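Local coordinates for protein SYE1 (Shewanella oneidensis, PDB 4AWT) that probably reduces carbon-carbon double bonds with NADH or NADPH as hydride source, using a bound flavin mononucleotide cofactor, at residues D193-N198 and G242-D247; P236-N241 and D276-P281. The protein carries 1 engineered substitution. All blocks are in the same frame, centred on the assembly; numbering follows the deposited sequence.

Contact 1 (D193-N198 and G242-D247); sequences DSEANN and GTVDAD
S194 is tied to two successive residues of 242-247, with its backbone N giving a hydrogen and its OG taking one. Its N donates to D245 OD1 at 2.9 Å, at 158° and on the carboxylate's anti lone pair, while A246 N donates to S194 OG over 3.0 Å. OG lies between its own backbone N and carbonyl carbon (chi1 64°), which sets it before A246. The same OG gives its proton to E195 OE2 at 2.6 Å, again on the anti lone pair. The E195 chain bends at chi2 to bring its CD back toward S194, and OE2 also brushes the A246 methyl. One residue further on, E195 N donates to V244 O at 2.9 Å. D193 also reaches across, its OD2 3.2 Å from T243 CB and its CG 3.8 Å from D245 CB. The two buried carboxylates are turned 29° apart, with D193 OD1 and D245 OD1 4.6 Å from each other, a like-charge pair that probably depends on nearby donors. Y252 OH bonds D193 OD1, T251 OG1 bonds D245 OD2, and R210 makes a long, weak ion pair with D245 OD1. S194 also touches a bound ethyl hydrogen carbonate. D245 OD2 takes D247 N from above the carboxylate plane, forming an Asx turn just before helix 248-261, and the whole contact joins loops that follow the fourth and fifth strands of a TIM barrel.

Contact 2 (P236-N241 and D276-P281); sequences PLTTLN and DAPDTP. With BOG (octyl beta-D-glucopyranoside), chain D.
D276 reaches across to the backbone of T239. CB comes first, 4.1 Å from L240 CB. From there CG stands anti to the backbone N (chi1 -178°), which puts it 3.9 Å from T238 CB. At the tip the two oxygens do different work. OD2 accepts T239 N at 2.8 Å, almost straight at 169° and on its syn lone pair, and L240 N is also close by. OD1 takes a hydrogen from a water at 2.7 Å; that water donates to L237 O as well and accepts from T239 OG1, so the carboxylate holds this backbone both directly and through solvent. An alanine here would probably leave T239 N without its acceptor and the water short of one partner, leaving the 238-240 backbone freer to move. Beyond the aspartate the contact is mainly apolar. The P278 ring lies with CG 3.7 Å from L237 CB and CD 3.6 Å from T238 CG2, while a methyl of L237, CD1, rests on a carbonyl, 3.3 Å from D279 O. At the opposite end of 236-241, N241 ND2 donates to O6 of the bound octyl glucoside and to N184 O. The two runs of chain are close to antiparallel, yet no direct backbone-to-backbone hydrogen bond joins them. A single carboxylate with its water supplies the polar grip and proline-leucine packing the rest, which implies that the pairing of these two loops depends on side-chain chemistry.

The two contacts share one loop: 236-241 runs straight into 242-247, both between strand 230-234 and helix 248-261. Contact 1 ties the later part of that loop back to 193-198, after helix 187-192, and contact 2 ties the earlier part forward to 276-281, after strand 266-270 and before helix 282-291. In chain order the segments therefore alternate. Their centres lie 13 Å apart, on the same side of the chain's centre, and they touch where V244 CG2 packs 3.8 Å from T239 CG2. The fifth strand's loop is thus gripped by the loops after the fourth and sixth strands, its two neighbours in the barrel, with FMN about 8 Å from the T238 side chain.

Contact 1 (D193-N198 and G242-D247)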
ATOM      1  N   ASP A 193       8.788 -12.062  -7.353  1.00  6.89           N
ATOM      2  CA  ASP A 193       8.538 -12.329  -8.766  1.00  7.06           C
ATOM      3  C   ASP A 193       9.806 -12.829  -9.451  1.00  7.45           C
ATOM      4  O   ASP A 193      10.862 -12.212  -9.416  1.00  8.34           O
ATOM      5  CB  ASP A 193       7.994 -11.106  -9.449  1.00  7.40           C
ATOM      6  CG  ASP A 193       6.536 -10.756  -9.138  1.00  7.32           C
ATOM      7  OD1 ASP A 193       5.918 -11.531  -8.388  1.00  8.22           O
ATOM      8  OD2 ASP A 193       6.086  -9.722  -9.669  1.00  8.17           O
ATOM      9  N   SER A 194       9.665 -13.983 -10.121  1.00  8.17           N
ATOM     10  CA  SER A 194      10.833 -14.697 -10.620  1.00  8.50           C
ATOM     11  C   SER A 194      11.673 -13.874 -11.551  1.00  8.92           C
ATOM     12  O   SER A 194      12.904 -14.006 -11.543  1.00 10.28           O
ATOM     13  CB  SER A 194      10.390 -15.980 -11.293  1.00  9.87           C
ATOM     14  OG  SER A 194       9.606 -15.758 -12.423  1.00 10.46           O
ATOM     15  N   GLU A 195      11.083 -13.029 -12.427  1.00  9.08           N
ATOM     16  CA  GLU A 195      11.884 -12.377 -13.428  1.00  9.96           C
ATOM     17  C   GLU A 195      12.618 -11.143 -12.846  1.00 10.68           C
ATOM     18  O   GLU A 195      13.447 -10.548 -13.548  1.00 14.06           O
ATOM     19  CB  GLU A 195      11.050 -12.023 -14.640  1.00 11.41           C
ATOM     20  CG  GLU A 195      10.364 -13.238 -15.228  1.00 14.43           C
ATOM     21  CD  GLU A 195      11.202 -14.529 -15.302  1.00 17.10           C
ATOM     22  OE1 GLU A 195      12.100 -14.366 -16.155  1.00 24.19           O
ATOM     23  OE2 GLU A 195      11.022 -15.600 -14.625  1.00 17.10           O
ATOM     24  N   ALA A 196      12.304 -10.775 -11.632  1.00  8.62           N
ATOM     25  CA  ALA A 196      12.993  -9.684 -10.962  1.00  9.06           C
ATOM     26  C   ALA A 196      14.084 -10.146 -10.002  1.00  8.62           C
ATOM     27  O   ALA A 196      14.787  -9.313  -9.456  1.00 10.14           O
ATOM     28  CB  ALA A 196      11.973  -8.827 -10.217  1.00  9.79           C
ATOM     29  N   ASN A 197      14.204 -11.459  -9.797  1.00  9.30           N
ATOM     30  CA  ASN A 197      15.026 -12.021  -8.772  1.00  9.19           C
ATOM     31  C   ASN A 197      15.978 -13.043  -9.453  1.00  9.36           C
ATOM     32  O   ASN A 197      15.570 -14.109  -9.809  1.00 11.07           O
ATOM     33  CB  ASN A 197      14.176 -12.667  -7.721  1.00  9.07           C
ATOM     34  CG  ASN A 197      14.923 -13.211  -6.536  1.00  8.53           C
ATOM     35  OD1 ASN A 197      14.281 -13.432  -5.435  1.00  9.90           O
ATOM     36  ND2 ASN A 197      16.139 -13.437  -6.650  1.00  7.92           N
ATOM     37  N   ASN A 198      17.271 -12.642  -9.538  1.00 10.50           N
ATOM     38  CA  ASN A 198      18.220 -13.643 -10.059  0.55 11.97           C
ATOM     39  C   ASN A 198      19.227 -14.047  -8.979  1.00 11.68           C
ATOM     40  O   ASN A 198      20.350 -14.488  -9.303  1.00 14.25           O
ATOM     41  CB  ASN A 198      18.884 -13.131 -11.308  0.55 13.55           C
ATOM     42  CG  ASN A 198      19.662 -11.869 -11.180  0.55 16.52           C
ATOM     43  OD1 ASN A 198      19.968 -11.287 -12.232  0.55 26.65           O
ATOM     44  ND2 ASN A 198      20.055 -11.400 -10.042  0.55 18.90           N
ATOM     45  N   GLY A 242       7.520  -3.176 -13.228  1.00  9.66           N
ATOM     46  CA  GLY A 242       8.638  -3.931 -13.704  1.00 10.23           C
ATOM     47  C   GLY A 242       8.856  -5.297 -13.142  1.00  8.82           C
ATOM     48  O   GLY A 242       9.858  -5.920 -13.532  1.00 10.09           O
ATOM     49  N   THR A 243       7.986  -5.802 -12.286  1.00  8.79           N
ATOM     50  CA  THR A 243       8.100  -7.124 -11.738  1.00  8.64           C
ATOM     51  C   THR A 243       7.110  -8.061 -12.427  1.00  8.85           C
ATOM     52  O   THR A 243       5.888  -7.807 -12.398  1.00 10.29           O
ATOM     53  CB  THR A 243       7.880  -7.143 -10.218  1.00  8.72           C
ATOM     54  OG1 THR A 243       6.648  -6.554  -9.840  1.00 10.67           O
ATOM     55  CG2 THR A 243       8.978  -6.402  -9.492  1.00  8.63           C
ATOM     56  N   VAL A 244       7.673  -9.145 -12.979  1.00  9.14           N
ATOM     57  CA  VAL A 244       6.924 -10.195 -13.653  1.00  9.27           C
ATOM     58  C   VAL A 244       7.261 -11.522 -13.015  1.00  8.96           C
ATOM     59  O   VAL A 244       8.472 -11.792 -12.838  1.00  9.40           O
ATOM     60  CB  VAL A 244       7.320 -10.239 -15.166  1.00 11.17           C
ATOM     61  CG1 VAL A 244       6.554 -11.335 -15.891  1.00 14.80           C
ATOM     62  CG2 VAL A 244       7.058  -8.885 -15.814  1.00 11.43           C
ATOM     63  N   ASP A 245       6.275 -12.343 -12.701  1.00  9.51           N
ATOM     64  CA  ASP A 245       6.507 -13.686 -12.227  1.00  8.79           C
ATOM     65  C   ASP A 245       6.117 -14.682 -13.327  1.00  9.13           C
ATOM     66  O   ASP A 245       5.135 -14.478 -14.031  1.00 10.89           O
ATOM     67  CB  ASP A 245       5.708 -14.002 -10.993  1.00  8.41           C
ATOM     68  CG  ASP A 245       6.031 -15.328 -10.411  1.00  8.49           C
ATOM     69  OD1 ASP A 245       7.259 -15.566 -10.137  1.00  8.70           O
ATOM     70  OD2 ASP A 245       5.140 -16.156 -10.252  1.00  9.89           O
ATOM     71  N   ALA A 246       6.839 -15.729 -13.492  1.00  9.91           N
ATOM     72  CA  ALA A 246       6.616 -16.725 -14.549  1.00 11.36           C
ATOM     73  C   ALA A 246       5.398 -17.592 -14.274  1.00 10.41           C
ATOM     74  O   ALA A 246       4.736 -18.038 -15.231  1.00 14.39           O
ATOM     75  CB  ALA A 246       7.819 -17.612 -14.750  1.00 13.50           C
ATOM     76  N   ASP A 247       5.036 -17.855 -13.032  1.00  9.42           N
ATOM     77  CA  ASP A 247       3.933 -18.736 -12.683  1.00  9.13           C
ATOM     78  C   ASP A 247       3.161 -18.088 -11.525  1.00  8.71           C
ATOM     79  O   ASP A 247       3.178 -18.577 -10.411  1.00  9.22           O
ATOM     80  CB  ASP A 247       4.440 -20.134 -12.344  1.00  9.91           C
ATOM     81  CG  ASP A 247       3.404 -21.219 -12.216  1.00 11.58           C
ATOM     82  OD1 ASP A 247       2.179 -20.879 -12.269  1.00 13.05           O
ATOM     83  OD2 ASP A 247       3.797 -22.401 -12.035  1.00 13.84           O
TER
HETATM   84  O   HOH W   1      13.087  -7.159 -13.367  1.00 12.59           O

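Contact 2 (P236-N241 and D276-P281)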
ATOM      1  N   PRO A 236      -0.493  -9.925  -7.723  1.00  6.72           N
ATOM      2  CA  PRO A 236      -0.095 -11.141  -8.439  1.00  7.20           C
ATOM      3  C   PRO A 236       0.136 -10.938  -9.922  1.00  7.46           C
ATOM      4  O   PRO A 236       1.024 -11.611 -10.479  1.00  9.62           O
ATOM      5  CB  PRO A 236      -1.262 -12.097  -8.184  1.00  8.08           C
ATOM      6  CG  PRO A 236      -1.866 -11.640  -6.877  1.00  9.08           C
ATOM      7  CD  PRO A 236      -1.741 -10.113  -6.950  1.00  7.20           C
ATOM      8  N   LEU A 237      -0.680 -10.112 -10.588  1.00  7.03           N
ATOM      9  CA  LEU A 237      -0.733 -10.143 -12.021  1.00  7.28           C
ATOM     10  C   LEU A 237      -0.352  -8.823 -12.688  1.00  7.73           C
ATOM     11  O   LEU A 237      -0.008  -8.822 -13.892  1.00  9.54           O
ATOM     12  CB  LEU A 237      -2.112 -10.548 -12.531  1.00  7.75           C
ATOM     13  CG  LEU A 237      -2.540 -11.947 -12.131  1.00  9.14           C
ATOM     14  CD1 LEU A 237      -3.946 -12.190 -12.669  1.00 11.73           C
ATOM     15  CD2 LEU A 237      -1.612 -13.017 -12.649  1.00 13.87           C
ATOM     16  N   THR A 238      -0.401  -7.705 -12.012  1.00  7.51           N
ATOM     17  CA  THR A 238       0.080  -6.458 -12.596  1.00  7.77           C
ATOM     18  C   THR A 238       1.613  -6.489 -12.648  1.00  8.00           C
ATOM     19  O   THR A 238       2.266  -7.180 -11.891  1.00  8.88           O
ATOM     20  CB  THR A 238      -0.433  -5.238 -11.838  1.00  7.50           C
ATOM     21  OG1 THR A 238      -0.005  -5.380 -10.475  1.00  7.60           O
ATOM     22  CG2 THR A 238      -1.939  -5.098 -11.916  1.00  8.13           C
ATOM     23  N   THR A 239       2.129  -5.754 -13.615  1.00  8.59           N
ATOM     24  CA  THR A 239       3.558  -5.752 -13.951  1.00  8.86           C
ATOM     25  C   THR A 239       4.065  -4.367 -14.275  1.00  9.03           C
ATOM     26  O   THR A 239       5.226  -4.194 -14.710  1.00  9.74           O
ATOM     27  CB  THR A 239       3.828  -6.700 -15.138  1.00 10.22           C
ATOM     28  OG1 THR A 239       3.112  -6.177 -16.283  1.00 12.09           O
ATOM     29  CG2 THR A 239       3.443  -8.125 -14.841  1.00 10.45           C
ATOM     30  N   LEU A 240       3.249  -3.329 -14.072  1.00  9.74           N
ATOM     31  CA  LEU A 240       3.573  -2.008 -14.541  1.00  9.58           C
ATOM     32  C   LEU A 240       4.915  -1.499 -14.063  1.00  9.29           C
ATOM     33  O   LEU A 240       5.640  -0.836 -14.812  1.00 10.34           O
ATOM     34  CB  LEU A 240       2.446  -1.040 -14.058  1.00 10.47           C
ATOM     35  CG  LEU A 240       2.564   0.370 -14.567  1.00 11.29           C
ATOM     36  CD1 LEU A 240       2.379   0.435 -16.066  1.00 14.28           C
ATOM     37  CD2 LEU A 240       1.537   1.212 -13.825  1.00 14.69           C
ATOM     38  N   ASN A 241       5.246  -1.710 -12.790  1.00  9.70           N
ATOM     39  CA  ASN A 241       6.493  -1.217 -12.235  1.00  9.37           C
ATOM     40  C   ASN A 241       7.663  -2.167 -12.385  1.00  9.37           C
ATOM     41  O   ASN A 241       8.722  -1.946 -11.810  1.00 10.55           O
ATOM     42  CB  ASN A 241       6.295  -0.775 -10.786  1.00 10.34           C
ATOM     43  CG  ASN A 241       5.465   0.452 -10.722  1.00 11.92           C
ATOM     44  OD1 ASN A 241       5.388   1.222 -11.694  1.00 17.24           O
ATOM     45  ND2 ASN A 241       4.841   0.636  -9.574  1.00 15.69           N
ATOM     46  N   ASP A 276      -2.929  -0.740 -15.974  1.00  9.03           N
ATOM     47  CA  ASP A 276      -2.530  -2.148 -16.036  1.00  8.45           C
ATOM     48  C   ASP A 276      -3.598  -2.960 -15.319  1.00  7.77           C
ATOM     49  O   ASP A 276      -3.612  -3.005 -14.079  1.00  8.14           O
ATOM     50  CB  ASP A 276      -1.163  -2.343 -15.432  1.00  8.65           C
ATOM     51  CG  ASP A 276      -0.607  -3.743 -15.463  1.00  8.88           C
ATOM     52  OD1 ASP A 276      -1.218  -4.649 -16.091  1.00 10.10           O
ATOM     53  OD2 ASP A 276       0.447  -3.914 -14.829  1.00  9.93           O
ATOM     54  N   ALA A 277      -4.525  -3.493 -16.089  1.00  8.75           N
ATOM     55  CA  ALA A 277      -5.735  -4.150 -15.599  1.00  8.65           C
ATOM     56  C   ALA A 277      -5.824  -5.548 -16.200  1.00  8.86           C
ATOM     57  O   ALA A 277      -6.662  -5.834 -17.039  1.00 11.00           O
ATOM     58  CB  ALA A 277      -6.973  -3.307 -15.898  1.00 10.32           C
ATOM     59  N   PRO A 278      -4.916  -6.446 -15.798  1.00  9.27           N
ATOM     60  CA  PRO A 278      -4.872  -7.773 -16.394  1.00 10.20           C
ATOM     61  C   PRO A 278      -6.097  -8.578 -16.006  1.00 10.38           C
ATOM     62  O   PRO A 278      -6.649  -8.436 -14.933  1.00 11.01           O
ATOM     63  CB  PRO A 278      -3.577  -8.377 -15.821  1.00 11.81           C
ATOM     64  CG  PRO A 278      -3.405  -7.679 -14.495  1.00 10.73           C
ATOM     65  CD  PRO A 278      -3.906  -6.296 -14.722  1.00  9.26           C
ATOM     66  N   ASP A 279      -6.448  -9.552 -16.839  1.00 12.38           N
ATOM     67  CA  ASP A 279      -7.517 -10.496 -16.544  0.74 14.83           C
ATOM     68  C   ASP A 279      -7.128 -11.237 -15.288  1.00 12.37           C
ATOM     69  O   ASP A 279      -6.047 -11.823 -15.221  1.00 14.48           O
ATOM     70  CB  ASP A 279      -7.636 -11.453 -17.712  0.74 18.70           C
ATOM     71  CG  ASP A 279      -8.633 -12.586 -17.437  0.74 22.91           C
ATOM     72  OD1 ASP A 279      -9.763 -12.131 -17.133  0.74 31.18           O
ATOM     73  OD2 ASP A 279      -8.375 -13.798 -17.517  0.74 35.83           O
ATOM     74  N   THR A 280      -7.988 -11.209 -14.310  1.00 10.98           N
ATOM     75  CA  THR A 280      -7.754 -11.862 -13.026  1.00 10.28           C
ATOM     76  C   THR A 280      -8.854 -12.879 -12.861  1.00 10.86           C
ATOM     77  O   THR A 280      -9.955 -12.543 -12.386  1.00 12.42           O
ATOM     78  CB  THR A 280      -7.774 -10.835 -11.915  1.00 10.07           C
ATOM     79  OG1 THR A 280      -6.815  -9.804 -12.231  1.00 10.70           O
ATOM     80  CG2 THR A 280      -7.365 -11.414 -10.594  1.00 10.63           C
ATOM     81  N   PRO A 281      -8.605 -14.144 -13.280  1.00 11.54           N
ATOM     82  CA  PRO A 281      -9.703 -15.095 -13.362  1.00 12.94           C
ATOM     83  C   PRO A 281     -10.398 -15.316 -12.048  1.00 11.19           C
ATOM     84  O   PRO A 281      -9.770 -15.411 -10.986  1.00 10.29           O
ATOM     85  CB  PRO A 281      -8.996 -16.388 -13.851  1.00 17.65           C
ATOM     86  CG  PRO A 281      -7.793 -15.855 -14.632  1.00 18.63           C
ATOM     87  CD  PRO A 281      -7.361 -14.676 -13.839  1.00 13.41           C
TER
HETATM   88  C1  BOG D 502       2.883   6.259  -8.842  0.51 11.00           C
HETATM   89  O1  BOG D 502       2.390   7.163  -9.792  0.51 11.58           O
HETATM   90  C2  BOG D 502       2.636   6.715  -7.439  0.51 11.22           C
HETATM   91  O2  BOG D 502       3.345   7.898  -7.142  0.51 12.62           O
HETATM   92  C3  BOG D 502       3.074   5.674  -6.396  0.51 10.34           C
HETATM   93  O3  BOG D 502       2.617   6.035  -5.122  0.51 11.87           O
HETATM   94  C4  BOG D 502       2.386   4.347  -6.744  0.51  9.40           C
HETATM   95  O4  BOG D 502       2.830   3.373  -5.860  0.51 10.28           O
HETATM   96  C5  BOG D 502       2.625   3.937  -8.192  0.51  9.95           C
HETATM   97  O5  BOG D 502       2.145   5.000  -8.991  0.51  8.52           O
HETATM   98  C6  BOG D 502       1.912   2.656  -8.544  0.51  9.65           C
HETATM   99  O6  BOG D 502       2.297   2.357  -9.874  0.51  8.16           O
HETATM  100  C1' BOG D 502       3.040   7.121 -11.041  0.51 15.15           C
HETATM  101  C2' BOG D 502       2.632   8.218 -12.020  0.51 23.21           C
HETATM  102  C3' BOG D 502       1.152   8.418 -12.138  0.51 30.21           C
HETATM  103  C4' BOG D 502       0.554   9.180 -13.314  0.51 33.03           C
HETATM  104  C5' BOG D 502      -0.214  10.378 -12.748  0.51 33.45           C
HETATM  105  C6' BOG D 502       0.494  11.688 -13.103  0.51 31.53           C
HETATM  106  C7' BOG D 502      -0.273  12.880 -12.502  0.51 28.70           C
HETATM  107  C8' BOG D 502       0.125  14.094 -13.333  0.51 33.30           C
HETATM  108  O   HOH W   2       0.279  -6.876 -16.176  1.00 14.11           O